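Local coordinates for protein putative glucoamylase (Bacteroides caccae ATCC 43185, PDB 4QT9) that probably hydrolyses glycosidic bonds as a putative glucoamylase built on an alpha/alpha toroid, its substrate not established, at residues L19-M25 / L356-R360; M288-L293 / S347-T351; V294-Y298 / P330-D335; A139-Q143 / Y266-L271; F33-W37 / M75-A79. The contacts are given in a common frame with arbitrary orientation. Residues are numbered along the deposited sequence.

Contact 1: L19-M25 / L356-R360; sequences LSDDALM and LQVMR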
# COMPACT_ATOMS: atom_id res chain seq x y z
N LEU A 19 -11.58 19.17 -20.21
CA LEU A 19 -11.39 18.71 -18.84
C LEU A 19 -9.91 18.89 -18.39
O LEU A 19 -9.01 18.22 -18.91
CB LEU A 19 -11.85 17.24 -18.70
CG LEU A 19 -11.96 16.66 -17.26
CD1 LEU A 19 -13.31 16.98 -16.63
CD2 LEU A 19 -11.78 15.16 -17.28
N SER A 20 -9.67 19.81 -17.43
CA SER A 20 -8.32 20.08 -16.93
C SER A 20 -7.78 18.90 -16.11
O SER A 20 -8.56 18.06 -15.64
CB SER A 20 -8.27 21.37 -16.11
OG SER A 20 -8.86 21.25 -14.82
N ASP A 21 -6.44 18.85 -15.94
CA ASP A 21 -5.77 17.82 -15.14
C ASP A 21 -6.31 17.86 -13.72
O ASP A 21 -6.56 16.81 -13.15
CB ASP A 21 -4.24 18.01 -15.15
CG ASP A 21 -3.54 17.58 -16.44
OD1 ASP A 21 -4.15 16.80 -17.23
OD2 ASP A 21 -2.38 17.99 -16.65
N ASP A 22 -6.55 19.07 -13.18
CA ASP A 22 -7.11 19.24 -11.83
C ASP A 22 -8.51 18.64 -11.76
O ASP A 22 -8.77 17.83 -10.87
CB ASP A 22 -7.12 20.72 -11.42
CG ASP A 22 -6.15 20.98 -10.29
OD1 ASP A 22 -6.54 20.79 -9.10
OD2 ASP A 22 -4.98 21.33 -10.58
N ALA A 23 -9.36 18.95 -12.75
CA ALA A 23 -10.72 18.43 -12.87
C ALA A 23 -10.73 16.89 -12.96
O ALA A 23 -11.54 16.24 -12.29
CB ALA A 23 -11.38 19.03 -14.11
N LEU A 24 -9.84 16.31 -13.78
CA LEU A 24 -9.72 14.87 -13.97
C LEU A 24 -9.28 14.20 -12.66
O LEU A 24 -9.85 13.18 -12.26
CB LEU A 24 -8.71 14.57 -15.10
CG LEU A 24 -8.20 13.13 -15.28
CD1 LEU A 24 -9.32 12.19 -15.68
CD2 LEU A 24 -7.08 13.08 -16.32
N MSE A 25 -8.29 14.79 -11.98
CA MSE A 25 -7.81 14.24 -10.71
C MSE A 25 -8.90 14.29 -9.65
O MSE A 25 -9.06 13.31 -8.92
CB MSE A 25 -6.57 14.98 -10.23
CG MSE A 25 -5.32 14.65 -11.05
SE MSE A 25 -3.74 15.41 -10.23
CE MSE A 25 -4.06 17.33 -10.56
N LEU A 356 -0.29 11.22 -15.65
CA LEU A 356 -1.50 11.95 -16.02
C LEU A 356 -1.92 11.59 -17.45
O LEU A 356 -3.11 11.62 -17.76
CB LEU A 356 -1.30 13.46 -15.86
CG LEU A 356 -1.53 14.00 -14.45
CD1 LEU A 356 -0.96 15.38 -14.28
CD2 LEU A 356 -3.01 14.03 -14.10
N GLN A 357 -0.94 11.18 -18.29
CA GLN A 357 -1.15 10.75 -19.67
C GLN A 357 -1.99 9.48 -19.68
O GLN A 357 -2.95 9.36 -20.44
CB GLN A 357 0.21 10.48 -20.33
CG GLN A 357 0.30 10.99 -21.73
CD GLN A 357 1.61 10.62 -22.37
OE1 GLN A 357 2.69 10.77 -21.78
NE2 GLN A 357 1.53 10.13 -23.62
N VAL A 358 -1.64 8.53 -18.79
CA VAL A 358 -2.36 7.27 -18.69
C VAL A 358 -3.72 7.53 -18.05
O VAL A 358 -4.72 6.98 -18.53
CB VAL A 358 -1.50 6.24 -17.91
CG1 VAL A 358 -2.28 4.95 -17.63
CG2 VAL A 358 -0.23 5.93 -18.69
N MSE A 359 -3.77 8.41 -17.02
CA MSE A 359 -5.03 8.74 -16.34
C MSE A 359 -6.05 9.32 -17.33
O MSE A 359 -7.21 8.91 -17.32
CB MSE A 359 -4.81 9.71 -15.19
CG MSE A 359 -6.03 9.83 -14.27
SE MSE A 359 -5.81 11.24 -12.95
CE MSE A 359 -4.19 10.71 -12.13
N ARG A 360 -5.62 10.27 -18.16
CA ARG A 360 -6.42 10.94 -19.20
C ARG A 360 -6.93 9.91 -20.24
O ARG A 360 -8.13 9.93 -20.59
CB ARG A 360 -5.57 12.05 -19.85
CG ARG A 360 -6.05 12.64 -21.19
CD ARG A 360 -6.96 13.83 -21.03
NE ARG A 360 -6.38 14.89 -20.21
CZ ARG A 360 -7.09 15.70 -19.43
NH1 ARG A 360 -8.41 15.58 -19.37
NH2 ARG A 360 -6.49 16.63 -18.71
O HOH W 1 -3.49 14.53 -18.96
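In this helix-helix contact of the alpha/alpha toroid, the apolar centre is made by L24, L356 and two selenomethionines. L24 CG lies 3.8 Å from M359 SE, while M25 CG reaches M359 SE and L356 CD2, each at 3.9 Å. I348 packs on M25, L356 and M359, and Y405 of helix 392-406 touches M25. The axes of 21-25 and 356-360 cross at 65° with a closest approach of 10.9 Å, wide enough for these long side chains to fill the gap. L24 also lays CD2 3.6 Å from R360 CA and over one face of the R360 guanidinium, so the leucine joins the apolar centre to the polar edge. There R360 folds across to the start of helix 21-37. R360 NH2 forms a salt bridge with D21 OD1 at 2.8 Å, and weak hydrogen bonds run to L19 O from R360 NH1 (2.7 Å) and NH2 (3.0 Å). The arginine thus reaches the first modelled residue, just ahead of the N-cap, where S20 OG accepts from A23 N at 3.1 Å. One water bridges the edge, donating to D21 OD1 at 2.9 Å and weakly to L356 O at 3.2 Å, and accepting from R360 NE at 3.2 Å.

Contact 2: M288-L293 / S347-T351; sequences MRNLTL and SIVYT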
# COMPACT_ATOMS: atom_id res chain seq x y z
N MSE A 288 12.81 4.98 -7.09
CA MSE A 288 11.40 4.65 -7.36
C MSE A 288 10.91 5.28 -8.66
O MSE A 288 10.06 4.69 -9.34
CB MSE A 288 10.51 5.03 -6.17
CG MSE A 288 10.83 4.24 -4.89
SE MSE A 288 11.36 2.32 -5.14
CE MSE A 288 12.87 2.31 -3.80
N ARG A 289 11.45 6.47 -9.01
CA ARG A 289 11.13 7.12 -10.28
C ARG A 289 11.70 6.24 -11.40
O ARG A 289 11.01 5.99 -12.38
CB ARG A 289 11.70 8.56 -10.33
CG ARG A 289 11.48 9.26 -11.67
CD ARG A 289 12.05 10.66 -11.70
NE ARG A 289 12.22 11.15 -13.07
CZ ARG A 289 11.29 11.81 -13.75
NH1 ARG A 289 10.10 12.07 -13.20
NH2 ARG A 289 11.53 12.22 -14.99
N ASN A 290 12.93 5.72 -11.22
CA ASN A 290 13.57 4.85 -12.21
C ASN A 290 12.85 3.54 -12.36
O ASN A 290 12.73 3.05 -13.48
CB ASN A 290 15.04 4.62 -11.90
CG ASN A 290 15.87 5.76 -12.39
OD1 ASN A 290 15.34 6.76 -12.89
ND2 ASN A 290 17.18 5.62 -12.28
N LEU A 291 12.33 2.98 -11.26
CA LEU A 291 11.56 1.74 -11.31
C LEU A 291 10.25 1.97 -12.10
O LEU A 291 9.82 1.09 -12.85
CB LEU A 291 11.30 1.17 -9.90
CG LEU A 291 10.65 -0.20 -9.84
CD1 LEU A 291 11.54 -1.29 -10.47
CD2 LEU A 291 10.30 -0.56 -8.41
N THR A 292 9.67 3.18 -11.99
CA THR A 292 8.48 3.59 -12.74
C THR A 292 8.87 3.69 -14.21
O THR A 292 8.14 3.19 -15.08
CB THR A 292 7.90 4.94 -12.21
OG1 THR A 292 7.59 4.83 -10.83
CG2 THR A 292 6.64 5.37 -12.94
N LEU A 293 10.04 4.30 -14.48
CA LEU A 293 10.47 4.51 -15.85
C LEU A 293 10.80 3.20 -16.55
O LEU A 293 10.49 3.06 -17.74
CB LEU A 293 11.60 5.52 -15.95
CG LEU A 293 11.19 6.94 -15.57
CD1 LEU A 293 12.41 7.84 -15.48
CD2 LEU A 293 10.18 7.51 -16.54
N SER A 347 2.02 6.19 -9.33
CA SER A 347 3.37 6.68 -9.55
C SER A 347 3.34 8.15 -9.98
O SER A 347 4.38 8.68 -10.36
CB SER A 347 4.11 5.80 -10.56
OG SER A 347 4.85 4.84 -9.82
N ILE A 348 2.17 8.81 -9.88
CA ILE A 348 1.97 10.24 -10.22
C ILE A 348 2.97 11.14 -9.45
O ILE A 348 3.44 12.13 -10.01
CB ILE A 348 0.50 10.69 -9.98
CG1 ILE A 348 0.23 12.11 -10.53
CG2 ILE A 348 0.06 10.55 -8.49
CD1 ILE A 348 -1.25 12.48 -10.74
N VAL A 349 3.33 10.78 -8.21
CA VAL A 349 4.28 11.54 -7.37
C VAL A 349 5.72 11.51 -7.97
O VAL A 349 6.50 12.43 -7.73
CB VAL A 349 4.29 11.04 -5.90
CG1 VAL A 349 2.94 11.27 -5.23
CG2 VAL A 349 4.72 9.57 -5.79
N TYR A 350 6.05 10.46 -8.76
CA TYR A 350 7.36 10.26 -9.40
C TYR A 350 7.41 10.74 -10.85
O TYR A 350 8.42 11.35 -11.24
CB TYR A 350 7.74 8.77 -9.40
CG TYR A 350 7.74 8.14 -8.04
CD1 TYR A 350 8.59 8.61 -7.04
CD2 TYR A 350 6.91 7.07 -7.74
CE1 TYR A 350 8.57 8.06 -5.76
CE2 TYR A 350 6.89 6.50 -6.47
CZ TYR A 350 7.73 7.00 -5.48
OH TYR A 350 7.77 6.43 -4.24
N THR A 351 6.39 10.39 -11.65
CA THR A 351 6.29 10.72 -13.08
C THR A 351 4.95 11.43 -13.33
O THR A 351 4.02 10.82 -13.87
CB THR A 351 6.46 9.44 -13.93
OG1 THR A 351 5.47 8.50 -13.52
CG2 THR A 351 7.85 8.82 -13.78
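This is a buried helix-to-loop contact: one side of helix 284-301 rests on the turn that links helix 341-345 to helix 352-364. Backbones come close, with the CA atoms of R289 and Y350 only 5.0 Å apart, and Y350 fills the space beside them. M288 CB sits over one face of the Y350 ring in a CH-pi contact, 3.8 Å from the centroid, with CB to Y350 CZ at 3.5 Å. The phenol end belongs to a different neighbour, since Y350 OH is hydrogen-bonded to A264 O, and F268 packs nearby. Polar bonds fix the turn at two more points. R289 extends along it so that R289 NH1 donates to Y350 O at 2.7 Å, the carbonyl lying near the guanidinium plane. One helical turn on, T292 OG1 accepts from S347 OG at 2.9 Å and gives its own proton to M288 O, also at 2.9 Å, so the threonine passes the interaction back into its helix. Next to it, T292 CG2 approaches T351 OG1 at 3.4 Å, and L293 CD2 meets T351 CG2 at 3.8 Å. Within the turn, Y350 N and T351 N both donate to S347 O at 2.9 Å, which keeps it compact, and T351 then occupies the N-cap position of helix 352-364. The arrangement belongs to the helix-connecting loops of an alpha/alpha toroid, here holding a short interhelical turn against a helix distant in sequence.

Contact 3: V294-Y298 / P330-D335; sequences VNRAY and PNEQDD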
# COMPACT_ATOMS: atom_id res chain seq x y z
N VAL A 294 11.34 2.21 -15.80
CA VAL A 294 11.61 0.86 -16.31
C VAL A 294 10.28 0.20 -16.73
O VAL A 294 10.20 -0.38 -17.81
CB VAL A 294 12.37 -0.01 -15.26
CG1 VAL A 294 12.24 -1.50 -15.56
CG2 VAL A 294 13.83 0.39 -15.17
N ASN A 295 9.26 0.31 -15.89
CA ASN A 295 7.92 -0.25 -16.10
C ASN A 295 7.32 0.29 -17.39
O ASN A 295 6.86 -0.49 -18.22
CB ASN A 295 7.02 0.10 -14.90
CG ASN A 295 5.87 -0.85 -14.75
OD1 ASN A 295 4.88 -0.76 -15.48
ND2 ASN A 295 6.04 -1.85 -13.89
N ARG A 296 7.35 1.63 -17.56
CA ARG A 296 6.84 2.36 -18.71
C ARG A 296 7.65 1.99 -19.97
O ARG A 296 7.04 1.72 -21.02
CB ARG A 296 6.92 3.87 -18.41
CG ARG A 296 6.49 4.76 -19.58
CD ARG A 296 6.73 6.23 -19.28
NE ARG A 296 6.40 7.08 -20.42
CZ ARG A 296 7.27 7.44 -21.35
NH1 ARG A 296 8.53 7.02 -21.29
NH2 ARG A 296 6.90 8.21 -22.36
N ALA A 297 8.99 1.95 -19.87
CA ALA A 297 9.86 1.60 -20.99
C ALA A 297 9.53 0.22 -21.52
O ALA A 297 9.45 0.07 -22.73
CB ALA A 297 11.33 1.67 -20.58
N TYR A 298 9.29 -0.78 -20.62
CA TYR A 298 8.93 -2.14 -21.03
C TYR A 298 7.61 -2.16 -21.81
O TYR A 298 7.53 -2.83 -22.83
CB TYR A 298 8.84 -3.12 -19.83
CG TYR A 298 8.35 -4.50 -20.24
CD1 TYR A 298 6.99 -4.78 -20.29
CD2 TYR A 298 9.23 -5.48 -20.67
CE1 TYR A 298 6.52 -5.99 -20.79
CE2 TYR A 298 8.78 -6.70 -21.15
CZ TYR A 298 7.42 -6.97 -21.20
OH TYR A 298 6.97 -8.18 -21.67
N PRO A 330 7.53 -5.77 -15.23
CA PRO A 330 8.03 -5.46 -16.58
C PRO A 330 9.11 -6.44 -17.09
O PRO A 330 10.29 -6.10 -17.18
CB PRO A 330 8.57 -4.04 -16.41
CG PRO A 330 9.07 -4.00 -15.01
CD PRO A 330 8.09 -4.83 -14.22
N ASN A 331 8.67 -7.66 -17.44
CA ASN A 331 9.45 -8.72 -18.06
C ASN A 331 8.49 -9.69 -18.79
O ASN A 331 7.36 -9.87 -18.35
CB ASN A 331 10.37 -9.45 -17.06
CG ASN A 331 9.65 -10.30 -16.04
OD1 ASN A 331 9.10 -11.36 -16.36
ND2 ASN A 331 9.71 -9.89 -14.79
N GLU A 332 8.97 -10.32 -19.86
CA GLU A 332 8.22 -11.21 -20.74
C GLU A 332 7.62 -12.45 -20.05
O GLU A 332 6.63 -12.98 -20.55
CB GLU A 332 9.09 -11.66 -21.92
CG GLU A 332 9.34 -10.52 -22.89
CD GLU A 332 10.00 -10.91 -24.19
OE1 GLU A 332 9.31 -11.52 -25.04
OE2 GLU A 332 11.19 -10.56 -24.39
N GLN A 333 8.18 -12.87 -18.90
CA GLN A 333 7.65 -14.02 -18.15
C GLN A 333 6.40 -13.64 -17.32
O GLN A 333 5.48 -14.45 -17.18
CB GLN A 333 8.74 -14.61 -17.23
CG GLN A 333 9.83 -15.41 -17.97
CD GLN A 333 10.68 -14.59 -18.93
OE1 GLN A 333 11.21 -13.52 -18.59
NE2 GLN A 333 10.84 -15.08 -20.16
N ASP A 334 6.38 -12.42 -16.77
CA ASP A 334 5.30 -11.95 -15.88
C ASP A 334 4.27 -11.10 -16.63
O ASP A 334 3.14 -10.93 -16.12
CB ASP A 334 5.90 -11.16 -14.70
CG ASP A 334 6.89 -11.94 -13.84
OD1 ASP A 334 6.72 -13.18 -13.69
OD2 ASP A 334 7.81 -11.31 -13.28
N ASP A 335 4.62 -10.59 -17.83
CA ASP A 335 3.72 -9.80 -18.66
C ASP A 335 2.65 -10.71 -19.27
O ASP A 335 2.99 -11.66 -19.95
CB ASP A 335 4.52 -9.05 -19.74
CG ASP A 335 3.69 -8.27 -20.75
OD1 ASP A 335 2.53 -7.89 -20.42
OD2 ASP A 335 4.23 -7.98 -21.84
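Y298 lays one face of its ring along the backbone of P330 and N331, with P330 C and N331 N over that face, and its CB meets P330 CB at 3.6 Å. The ring thus runs from helix 284-301 across the start of the 330-335 loop to D335, where Y298 OH donates to D335 OD2 at 2.8 Å, the carboxylate oxygen lying near the ring plane. The same Y298 hydroxyl, OH, touches E332 CG at 3.5 Å. P330 is the other large contributor: its ring fits against the helix beside Y298, with CD 3.6 Å from N295 ND2 and CG 4.1 Å from V294 CG1. N295 packs on P330 through ND2, while its OD1 accepts from L316 N. The loop that receives the tyrosine is shaped by an Asx motif. N331 OD1 accepts from D334 N at 2.9 Å and weakly from Q333 N at 3.1 Å; N331 ND2 returns a bond to D334 OD2 at 2.8 Å, and D335 N closes on N331 O at 2.9 Å. This compact turn brings the D335 carboxylate round to the phenol. K304, from beyond the end of helix 284-301, bonds to the carbonyls of E332 and D335. In the fold, the contact fastens the loop between strand 324-327 and helix 341-345 to the C-terminal half of helix 284-301, while V294 and A297 of that helix also pack on I247 of strand 247-251.

Contact 4: A139-Q143 / Y266-L271; sequences AFLMQ and YSFLGL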
# COMPACT_ATOMS: atom_id res chain seq x y z
N ALA A 139 2.07 -3.35 9.25
CA ALA A 139 2.84 -2.15 8.96
C ALA A 139 2.05 -1.19 8.06
O ALA A 139 2.04 0.02 8.34
CB ALA A 139 4.15 -2.53 8.33
N PHE A 140 1.39 -1.70 7.01
CA PHE A 140 0.54 -0.92 6.10
C PHE A 140 -0.67 -0.35 6.85
O PHE A 140 -1.04 0.78 6.62
CB PHE A 140 0.11 -1.74 4.87
CG PHE A 140 1.28 -2.14 3.98
CD1 PHE A 140 2.33 -1.26 3.75
CD2 PHE A 140 1.34 -3.40 3.41
CE1 PHE A 140 3.43 -1.63 2.98
CE2 PHE A 140 2.43 -3.77 2.61
CZ PHE A 140 3.48 -2.89 2.41
N LEU A 141 -1.23 -1.08 7.77
CA LEU A 141 -2.34 -0.55 8.59
C LEU A 141 -1.83 0.56 9.52
O LEU A 141 -2.49 1.60 9.65
CB LEU A 141 -2.99 -1.69 9.41
CG LEU A 141 -4.16 -1.34 10.36
CD1 LEU A 141 -5.39 -0.73 9.62
CD2 LEU A 141 -4.63 -2.58 11.07
N MSE A 142 -0.67 0.33 10.17
CA MSE A 142 -0.12 1.29 11.13
C MSE A 142 0.33 2.57 10.43
O MSE A 142 0.13 3.64 10.98
CB MSE A 142 1.03 0.69 11.95
CG MSE A 142 0.56 -0.30 12.99
SE MSE A 142 -0.60 0.51 14.31
CE MSE A 142 -0.09 2.39 14.27
N GLN A 143 0.86 2.47 9.20
CA GLN A 143 1.25 3.66 8.42
C GLN A 143 -0.00 4.60 8.26
O GLN A 143 0.10 5.82 8.45
CB GLN A 143 1.83 3.25 7.06
CG GLN A 143 2.20 4.42 6.14
CD GLN A 143 2.86 4.02 4.84
OE1 GLN A 143 3.82 4.67 4.39
NE2 GLN A 143 2.35 2.98 4.17
N TYR A 266 3.68 1.31 -1.94
CA TYR A 266 3.09 0.98 -0.61
C TYR A 266 3.86 1.59 0.59
O TYR A 266 3.23 2.18 1.47
CB TYR A 266 3.01 -0.54 -0.40
CG TYR A 266 1.98 -1.31 -1.20
CD1 TYR A 266 1.26 -0.70 -2.23
CD2 TYR A 266 1.69 -2.65 -0.90
CE1 TYR A 266 0.31 -1.41 -2.96
CE2 TYR A 266 0.71 -3.35 -1.60
CZ TYR A 266 0.07 -2.74 -2.66
OH TYR A 266 -0.83 -3.47 -3.40
N SER A 267 5.21 1.47 0.62
CA SER A 267 6.00 2.02 1.73
C SER A 267 6.18 3.54 1.61
O SER A 267 6.76 4.13 2.50
CB SER A 267 7.37 1.36 1.82
OG SER A 267 7.24 0.04 2.31
N PHE A 268 5.68 4.16 0.53
CA PHE A 268 5.86 5.60 0.33
C PHE A 268 4.55 6.39 0.32
O PHE A 268 4.53 7.53 -0.13
CB PHE A 268 6.66 5.84 -0.97
CG PHE A 268 8.05 5.26 -0.83
CD1 PHE A 268 8.97 5.81 0.06
CD2 PHE A 268 8.41 4.13 -1.54
CE1 PHE A 268 10.24 5.24 0.21
CE2 PHE A 268 9.69 3.57 -1.40
CZ PHE A 268 10.59 4.13 -0.52
N LEU A 269 3.48 5.81 0.90
CA LEU A 269 2.18 6.50 1.03
C LEU A 269 2.24 7.53 2.16
O LEU A 269 1.73 8.64 2.00
CB LEU A 269 1.03 5.53 1.24
CG LEU A 269 0.79 4.44 0.19
CD1 LEU A 269 -0.45 3.66 0.56
CD2 LEU A 269 0.53 5.03 -1.16
N GLY A 270 2.91 7.16 3.25
CA GLY A 270 3.13 8.02 4.40
C GLY A 270 4.57 8.47 4.45
O GLY A 270 4.86 9.66 4.67
N LEU A 271 5.49 7.52 4.25
CA LEU A 271 6.92 7.79 4.19
C LEU A 271 7.21 8.66 2.94
O LEU A 271 7.03 8.19 1.83
CB LEU A 271 7.70 6.47 4.17
CG LEU A 271 9.24 6.58 4.15
CD1 LEU A 271 9.78 7.10 5.46
CD2 LEU A 271 9.86 5.24 3.85
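Both ends of the Q143 amide are used to hold the 266-271 loop. Q143 NE2 donates to Y266 O at 3.0 Å with a nearly straight angle of 171°, and Q143 OE1 accepts from G270 N at 2.9 Å and, more weakly, from L271 N at 3.3 Å. An extended side chain, with chi1 and chi2 both t, carries the amide from helix 135-152 to these backbone groups. G270 allows the close approach, because a CB there would lie 3.0 Å from Q143 CG and clash. One turn earlier on the helix, F140 packs against the start of the loop: its CE1 is 3.6 Å from Y266 CB. The rings make a T-shaped (edge-to-face) pair, the edge of Y266 toward the face of F140, with centroids 5.3 Å apart and planes at 85°. F72 joins both aromatics, and a bound acetate, probably from crystallisation, lies near Y266. Near the centre of the alpha/alpha toroid, Q143 thus ties a buried loop to helix 135-152, with helices 67-83 and 392-406 also packing on it.

Contact 5: F33-W37 / M75-A79; sequences FLYFW and MAILA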
# COMPACT_ATOMS: atom_id res chain seq x y z
N PHE A 33 -12.34 7.31 -3.57
CA PHE A 33 -12.73 7.53 -2.18
C PHE A 33 -14.02 6.74 -1.86
O PHE A 33 -14.11 6.14 -0.80
CB PHE A 33 -12.96 9.04 -1.92
CG PHE A 33 -13.72 9.37 -0.65
CD1 PHE A 33 -13.08 9.38 0.59
CD2 PHE A 33 -15.07 9.70 -0.69
CE1 PHE A 33 -13.78 9.69 1.76
CE2 PHE A 33 -15.78 10.01 0.48
CZ PHE A 33 -15.13 9.99 1.70
N LEU A 34 -14.99 6.71 -2.83
CA LEU A 34 -16.25 5.99 -2.61
C LEU A 34 -16.06 4.47 -2.41
O LEU A 34 -16.90 3.89 -1.71
CB LEU A 34 -17.27 6.26 -3.72
CG LEU A 34 -17.77 7.69 -3.88
CD1 LEU A 34 -18.85 7.75 -4.92
CD2 LEU A 34 -18.27 8.27 -2.59
N TYR A 35 -14.93 3.85 -2.91
CA TYR A 35 -14.62 2.43 -2.64
C TYR A 35 -14.57 2.23 -1.12
O TYR A 35 -15.04 1.24 -0.59
CB TYR A 35 -13.25 1.94 -3.28
CG TYR A 35 -12.89 0.48 -2.97
CD1 TYR A 35 -12.27 0.13 -1.77
CD2 TYR A 35 -13.27 -0.55 -3.82
CE1 TYR A 35 -12.06 -1.21 -1.42
CE2 TYR A 35 -12.96 -1.89 -3.53
CZ TYR A 35 -12.37 -2.22 -2.32
OH TYR A 35 -12.12 -3.54 -1.99
N PHE A 36 -13.90 3.16 -0.44
CA PHE A 36 -13.66 3.03 0.99
C PHE A 36 -14.78 3.63 1.83
O PHE A 36 -15.02 3.15 2.93
CB PHE A 36 -12.31 3.66 1.34
CG PHE A 36 -11.19 2.94 0.62
CD1 PHE A 36 -10.79 1.66 1.02
CD2 PHE A 36 -10.58 3.50 -0.50
CE1 PHE A 36 -9.78 0.98 0.33
CE2 PHE A 36 -9.57 2.81 -1.18
CZ PHE A 36 -9.19 1.56 -0.77
N TRP A 37 -15.51 4.62 1.29
CA TRP A 37 -16.62 5.24 1.99
C TRP A 37 -17.88 4.37 1.86
O TRP A 37 -18.39 3.89 2.88
CB TRP A 37 -16.88 6.68 1.51
CG TRP A 37 -17.80 7.40 2.45
CD1 TRP A 37 -19.14 7.61 2.28
CD2 TRP A 37 -17.51 7.77 3.80
NE1 TRP A 37 -19.67 8.17 3.41
CE2 TRP A 37 -18.70 8.27 4.37
CE3 TRP A 37 -16.34 7.74 4.59
CZ2 TRP A 37 -18.75 8.77 5.67
CZ3 TRP A 37 -16.39 8.22 5.89
CH2 TRP A 37 -17.58 8.74 6.41
N MSE A 75 -6.32 6.25 4.98
CA MSE A 75 -5.60 7.41 4.40
C MSE A 75 -6.44 8.01 3.29
O MSE A 75 -6.50 9.23 3.14
CB MSE A 75 -4.22 6.99 3.86
CG MSE A 75 -3.25 6.66 4.95
SE MSE A 75 -1.59 5.99 4.19
CE MSE A 75 -0.33 7.25 5.07
N ALA A 76 -7.11 7.16 2.53
CA ALA A 76 -8.03 7.60 1.48
C ALA A 76 -9.25 8.34 2.11
O ALA A 76 -9.66 9.38 1.60
CB ALA A 76 -8.49 6.40 0.64
N ILE A 77 -9.75 7.85 3.26
CA ILE A 77 -10.88 8.49 3.95
C ILE A 77 -10.42 9.85 4.54
O ILE A 77 -11.15 10.85 4.41
CB ILE A 77 -11.45 7.52 5.01
CG1 ILE A 77 -12.20 6.36 4.32
CG2 ILE A 77 -12.38 8.27 5.99
CD1 ILE A 77 -12.61 5.13 5.25
N LEU A 78 -9.18 9.90 5.09
CA LEU A 78 -8.56 11.11 5.67
C LEU A 78 -8.45 12.23 4.61
O LEU A 78 -8.83 13.37 4.88
CB LEU A 78 -7.17 10.74 6.22
CG LEU A 78 -6.58 11.53 7.37
CD1 LEU A 78 -7.45 11.47 8.61
CD2 LEU A 78 -5.26 10.96 7.73
N ALA A 79 -7.99 11.90 3.41
CA ALA A 79 -7.92 12.83 2.29
C ALA A 79 -9.33 13.35 1.92
O ALA A 79 -9.48 14.54 1.62
CB ALA A 79 -7.28 12.14 1.08
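Helical segments 33-37 and 75-79 cross steeply, their N-to-C directions 111° apart and their axes 9.0 Å at closest approach. The nearest backbone pair is F33 and A76, with CA atoms 6.0 Å apart, consistent with the small side chain of A76. No hydrogen bond spans the interface; three aromatic residues of the first helix close around A76 and I77. F33 turns its ring edge to the second backbone, CD1 lying 3.6 Å from A76 O and CE1 3.8 Å from I77 CA. F36 packs against the alanine, with CD2 to A76 CB at 3.8 Å, and its CB meets I77 CG1 at 4.0 Å. W37 adds the edge of its indole, CZ3 being 4.0 Å from I77 CG2. At the end of helix 21-37, R94 of helix 88-104 bonds to the carbonyls of F36 and W37 and makes a cation-pi contact with the indole. The contact joins two helices of the alpha/alpha toroid, 21-37 and 67-83, by apolar packing alone.

Overall arrangement
Helix 21-37 carries contacts 1 and 5 at its two ends, and helix 284-301 serves contacts 2 and 3. The centre of contact 4 lies about 6 Å from the chain centre; those of contacts 1 and 3 lie about 22 and 21 Å out, yet contact 3 is still buried and only contact 1 is partly exposed. Chemistry follows place: contact 1 has a salt bridge and water, contact 3 a tyrosine-aspartate bond, contact 2 an arginine-carbonyl bond and a hydroxyl pair, contact 4 amide bonds to loop backbone, and contact 5 apolar packing. Touches link contacts 2 and 1 (I348 with M25, L356 and M359), 4 and 2 (F268 with Y350 and M288), and 5 and 4 (M75 with G270).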